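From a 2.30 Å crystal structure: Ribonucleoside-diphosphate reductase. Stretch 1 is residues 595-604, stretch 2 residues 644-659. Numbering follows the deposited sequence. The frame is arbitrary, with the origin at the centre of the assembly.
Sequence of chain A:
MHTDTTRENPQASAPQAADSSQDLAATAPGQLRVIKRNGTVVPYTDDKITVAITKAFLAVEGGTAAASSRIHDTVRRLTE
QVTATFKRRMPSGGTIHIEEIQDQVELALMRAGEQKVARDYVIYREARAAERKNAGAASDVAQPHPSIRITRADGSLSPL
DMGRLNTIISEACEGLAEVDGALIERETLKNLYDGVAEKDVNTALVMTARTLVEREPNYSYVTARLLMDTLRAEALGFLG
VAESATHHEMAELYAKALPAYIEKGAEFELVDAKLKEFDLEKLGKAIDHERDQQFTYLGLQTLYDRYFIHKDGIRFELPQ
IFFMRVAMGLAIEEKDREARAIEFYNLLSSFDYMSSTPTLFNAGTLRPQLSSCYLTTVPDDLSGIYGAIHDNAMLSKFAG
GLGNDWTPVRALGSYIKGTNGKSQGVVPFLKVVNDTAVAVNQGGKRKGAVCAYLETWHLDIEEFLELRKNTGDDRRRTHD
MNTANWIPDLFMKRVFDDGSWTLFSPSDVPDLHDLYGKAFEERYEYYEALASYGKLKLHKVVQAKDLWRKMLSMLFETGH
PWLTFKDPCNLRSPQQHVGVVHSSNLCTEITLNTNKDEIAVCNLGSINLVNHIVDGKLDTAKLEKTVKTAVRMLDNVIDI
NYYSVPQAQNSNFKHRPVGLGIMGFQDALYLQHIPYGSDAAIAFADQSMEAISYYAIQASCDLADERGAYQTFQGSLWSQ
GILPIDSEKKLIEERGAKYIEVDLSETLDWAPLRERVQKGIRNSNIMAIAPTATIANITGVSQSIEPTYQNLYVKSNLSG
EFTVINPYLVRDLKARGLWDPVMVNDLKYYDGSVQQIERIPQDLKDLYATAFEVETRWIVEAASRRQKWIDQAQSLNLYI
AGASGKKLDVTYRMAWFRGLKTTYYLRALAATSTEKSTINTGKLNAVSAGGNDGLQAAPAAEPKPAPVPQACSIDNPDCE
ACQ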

# COMPACT_ATOMS: atom_id res chain seq x y z
N ASN A 595 35.24 30.08 -19.36
CA ASN A 595 34.69 30.89 -20.45
C ASN A 595 35.09 30.26 -21.78
O ASN A 595 35.61 29.14 -21.83
N LYS A 596 34.81 30.99 -22.86
CA LYS A 596 35.11 30.56 -24.22
C LYS A 596 36.54 30.03 -24.35
O LYS A 596 36.79 29.08 -25.11
N ASP A 597 37.49 30.61 -23.62
CA ASP A 597 38.91 30.30 -23.79
C ASP A 597 39.54 29.74 -22.53
O ASP A 597 40.77 29.69 -22.43
N GLU A 598 38.74 29.29 -21.56
CA GLU A 598 39.27 28.83 -20.28
C GLU A 598 38.49 27.60 -19.83
O GLU A 598 37.32 27.70 -19.46
N ILE A 599 39.15 26.45 -19.88
CA ILE A 599 38.69 25.24 -19.22
C ILE A 599 39.49 25.12 -17.93
O ILE A 599 40.71 24.92 -17.96
N ALA A 600 38.81 25.26 -16.79
CA ALA A 600 39.49 25.24 -15.51
C ALA A 600 40.02 23.84 -15.21
O ALA A 600 39.39 22.83 -15.54
N VAL A 601 41.20 23.78 -14.59
CA VAL A 601 41.89 22.53 -14.29
C VAL A 601 42.09 22.45 -12.78
O VAL A 601 42.57 23.40 -12.16
N CYS A 602 41.72 21.30 -12.19
CA CYS A 602 41.89 21.08 -10.76
C CYS A 602 43.19 20.33 -10.52
O CYS A 602 43.34 19.18 -10.95
N ASN A 603 44.12 20.97 -9.82
CA ASN A 603 45.40 20.37 -9.46
C ASN A 603 45.38 20.13 -7.95
O ASN A 603 45.35 21.08 -7.16
N LEU A 604 45.38 18.85 -7.55
CA LEU A 604 44.91 18.46 -6.23
C LEU A 604 45.93 17.61 -5.47
O LEU A 604 46.71 16.86 -6.05
N SER A 644 46.28 18.85 -23.35
CA SER A 644 45.69 18.39 -24.60
C SER A 644 44.90 19.49 -25.29
O SER A 644 45.01 19.66 -26.51
N VAL A 645 44.08 20.23 -24.54
CA VAL A 645 43.27 21.30 -25.11
C VAL A 645 43.88 22.64 -24.69
O VAL A 645 44.25 22.82 -23.52
N PRO A 646 43.98 23.61 -25.60
CA PRO A 646 44.74 24.83 -25.28
C PRO A 646 44.08 25.71 -24.24
O PRO A 646 44.78 26.42 -23.50
N GLN A 647 42.75 25.70 -24.14
CA GLN A 647 42.09 26.55 -23.15
C GLN A 647 42.25 26.02 -21.73
O GLN A 647 41.96 26.76 -20.78
N ALA A 648 42.70 24.77 -21.56
CA ALA A 648 43.03 24.28 -20.23
C ALA A 648 44.41 24.77 -19.80
O ALA A 648 44.60 25.18 -18.65
N GLN A 649 45.37 24.74 -20.72
CA GLN A 649 46.65 25.37 -20.46
C GLN A 649 46.49 26.86 -20.19
O GLN A 649 47.12 27.41 -19.28
N ASN A 650 45.64 27.53 -20.98
CA ASN A 650 45.46 28.97 -20.83
C ASN A 650 45.01 29.33 -19.42
O ASN A 650 45.55 30.26 -18.81
N SER A 651 44.02 28.62 -18.88
CA SER A 651 43.49 28.98 -17.57
C SER A 651 44.47 28.62 -16.46
O SER A 651 44.60 29.35 -15.47
N ASN A 652 45.16 27.48 -16.59
CA ASN A 652 46.11 27.08 -15.56
C ASN A 652 47.28 28.05 -15.49
O ASN A 652 47.68 28.47 -14.40
N PHE A 653 47.82 28.45 -16.65
CA PHE A 653 48.94 29.38 -16.68
C PHE A 653 48.53 30.78 -16.25
O PHE A 653 49.32 31.49 -15.62
N LYS A 654 47.30 31.19 -16.57
CA LYS A 654 46.86 32.55 -16.25
C LYS A 654 46.64 32.71 -14.75
O LYS A 654 47.07 33.71 -14.15
N HIS A 655 45.96 31.75 -14.12
CA HIS A 655 45.45 31.90 -12.77
C HIS A 655 46.11 30.99 -11.75
O HIS A 655 46.05 31.29 -10.55
N ARG A 656 46.72 29.89 -12.19
CA ARG A 656 47.45 28.98 -11.31
C ARG A 656 46.66 28.59 -10.06
O ARG A 656 47.15 28.76 -8.93
N PRO A 657 45.45 28.06 -10.21
CA PRO A 657 44.75 27.52 -9.04
C PRO A 657 45.27 26.15 -8.67
O PRO A 657 45.67 25.35 -9.52
N VAL A 658 45.26 25.88 -7.37
CA VAL A 658 45.55 24.56 -6.84
C VAL A 658 44.46 24.22 -5.83
O VAL A 658 43.67 25.08 -5.43
N GLY A 659 44.43 22.95 -5.42
CA GLY A 659 43.45 22.50 -4.44
C GLY A 659 44.06 21.58 -3.41
O GLY A 659 44.11 20.36 -3.61

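Stretch 1 runs along the helix 646-655 and then beside the segment that follows it, and the two together bury 758 Å². It opens with a type I turn from Asn595 to Glu598. Asn595, with chi1 p, stays out of the contact but braces the turn, its OD1 accepting from Asp597 N at 2.6 Å. Lys596 points away from the helix, and its NZ forms a salt bridge with Asp597 OD2 at 3.2 Å. Asp597 meets the helix mainly through its backbone: its O accepts a nearly linear hydrogen bond from Asn650 ND2 (2.9 Å) and lies 3.2 Å from Gln647 CB.

Glu598 leaves its CA sideways, but an m, t side chain carries its carboxylate along the helix. Its CB packs 3.9 Å from Ser651 CB, its OE1 approaches Lys654 CD at 4.0 Å, and its OE2 accepts a hydrogen bond from His655 NE2 at 2.9 Å, near the plane of the ring and at its edge.

Ile599 fixes the register by its backbone. Its N donates to Gln647 O at 3.0 Å, while its O accepts from Ser651 OG at 2.7 Å; the serine has chi1 p. The isoleucine side chain leaves its CA sideways (m, t), with CD1 3.5 Å from Gln647 CG and 4.1 Å from Val645 CG2.

Ala600 points away, and Val601, chi1 t, points in. Val601 CG2 sits 3.7 Å from Ala648 CB, and Val601 CB lies 3.4 Å from Asn652 OD1. Close by, water 1 accepts from Val601 N (2.9 Å) and donates to Ser651 OG (2.9 Å) and Asn652 OD1 (2.8 Å), joining the strand backbone to two helix side chains.

Cys602 turns away from stretch 2 and is bonded covalently to a group elsewhere in the structure. Asn603, chi1 m, brings its amide back to stretch 2. Its ND2 donates to Pro657 O at 2.7 Å and, weakly, to Asn652 OD1 at 3.3 Å; its OD1 accepts from Asn652 ND2 at 3.3 Å, so the two amides pair head to tail. Water 2 accepts from Asn603 N (2.6 Å) and donates to Val601 O (2.8 Å) and, weakly, to Pro657 O (2.9 Å).

Beyond the helix, Gly659 N donates to Asn603 O at 2.7 Å, and Leu604 forms a parallel bridge with Gly659. The leucine (m, t) lies over the glycine, where an ideal CB would clash with Leu604 CD2 at 2.5 Å.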

# COMPACT_ATOMS: atom_id res chain seq x y z
CB ASN A 595 35.14 32.35 -20.35
CG ASN A 595 36.64 32.52 -20.50
OD1 ASN A 595 37.27 31.94 -21.39
ND2 ASN A 595 37.23 33.33 -19.63
CB LYS A 596 34.88 31.76 -25.14
CG LYS A 596 35.04 31.55 -26.62
CD LYS A 596 34.51 32.77 -27.38
CE LYS A 596 35.32 34.04 -27.12
NZ LYS A 596 36.59 34.06 -27.89
CB ASP A 597 39.66 31.55 -24.24
CG ASP A 597 39.18 32.07 -25.58
OD1 ASP A 597 39.17 31.29 -26.56
OD2 ASP A 597 38.80 33.27 -25.66
CB GLU A 598 39.20 29.93 -19.22
CG GLU A 598 40.16 31.08 -19.49
CD GLU A 598 40.19 32.10 -18.37
OE1 GLU A 598 40.52 33.27 -18.64
OE2 GLU A 598 39.88 31.73 -17.22
CB ILE A 599 38.87 24.01 -20.13
CG1 ILE A 599 37.82 24.06 -21.26
CG2 ILE A 599 38.76 22.72 -19.34
CD1 ILE A 599 37.95 22.97 -22.30
CB ALA A 600 38.55 25.69 -14.40
CB VAL A 601 43.25 22.45 -15.01
CG1 VAL A 601 43.83 21.05 -14.91
CG2 VAL A 601 43.12 22.88 -16.46
CB CYS A 602 40.71 20.30 -10.17
SG CYS A 602 39.15 20.46 -11.08
CB ASN A 603 46.55 21.29 -9.89
CG ASN A 603 46.28 21.97 -11.23
OD1 ASN A 603 46.33 21.34 -12.29
ND2 ASN A 603 45.98 23.27 -11.19
CB LEU A 604 43.61 17.66 -6.32
CG LEU A 604 42.45 18.35 -7.03
CD1 LEU A 604 41.26 17.40 -7.14
CD2 LEU A 604 42.07 19.63 -6.31
CB SER A 644 44.78 17.19 -24.35
OG SER A 644 45.48 16.13 -23.71
CB VAL A 645 41.80 21.19 -24.66
CG1 VAL A 645 41.27 19.80 -24.97
CG2 VAL A 645 41.65 21.51 -23.19
CB PRO A 646 44.84 25.54 -26.64
CG PRO A 646 43.63 25.10 -27.37
CD PRO A 646 43.37 23.68 -26.94
CB GLN A 647 40.60 26.70 -23.49
CG GLN A 647 39.90 25.41 -23.85
CD GLN A 647 39.69 25.25 -25.35
OE1 GLN A 647 40.63 25.36 -26.13
NE2 GLN A 647 38.45 25.00 -25.75
CB ALA A 648 42.96 22.75 -20.19
CB GLN A 649 47.58 25.15 -21.65
CG GLN A 649 48.93 25.83 -21.53
CD GLN A 649 49.77 25.65 -22.77
OE1 GLN A 649 50.23 24.55 -23.06
NE2 GLN A 649 49.95 26.73 -23.52
CB ASN A 650 44.44 29.46 -21.87
CG ASN A 650 44.28 30.96 -21.85
OD1 ASN A 650 45.25 31.70 -21.73
ND2 ASN A 650 43.03 31.42 -21.94
CB SER A 651 42.16 28.28 -17.32
OG SER A 651 42.36 26.91 -17.06
CB ASN A 652 46.60 25.66 -15.81
CG ASN A 652 46.16 24.69 -14.73
OD1 ASN A 652 45.26 24.97 -13.93
ND2 ASN A 652 46.78 23.52 -14.71
CB PHE A 653 49.56 29.43 -18.08
CG PHE A 653 50.40 28.23 -18.44
CD1 PHE A 653 50.44 27.11 -17.63
CD2 PHE A 653 51.17 28.24 -19.60
CE1 PHE A 653 51.22 26.02 -17.98
CE2 PHE A 653 51.95 27.16 -19.95
CZ PHE A 653 51.97 26.04 -19.13
CB LYS A 654 45.58 32.88 -17.01
CG LYS A 654 45.74 33.78 -18.22
CD LYS A 654 44.47 33.80 -19.05
CE LYS A 654 44.47 34.91 -20.08
NZ LYS A 654 44.21 36.25 -19.47
CB HIS A 655 43.94 31.63 -12.75
CG HIS A 655 43.19 32.31 -13.86
ND1 HIS A 655 43.23 33.67 -14.05
CD2 HIS A 655 42.40 31.81 -14.83
CE1 HIS A 655 42.49 33.98 -15.10
NE2 HIS A 655 41.97 32.87 -15.59
CB ARG A 656 48.80 29.57 -10.92
CG ARG A 656 49.64 30.09 -12.09
CD ARG A 656 51.08 30.33 -11.67
NE ARG A 656 51.75 29.08 -11.32
CZ ARG A 656 52.41 28.32 -12.19
NH1 ARG A 656 52.52 28.69 -13.46
NH2 ARG A 656 52.97 27.18 -11.79
CB PRO A 657 43.29 27.45 -9.52
CG PRO A 657 43.41 27.20 -10.98
CD PRO A 657 44.64 27.95 -11.44
CB VAL A 658 46.95 24.46 -6.19
CG1 VAL A 658 48.03 24.80 -7.22
CG2 VAL A 658 47.06 25.37 -4.98
O HOH W 1 42.75 26.21 -14.32
O HOH W 2 43.53 23.46 -9.49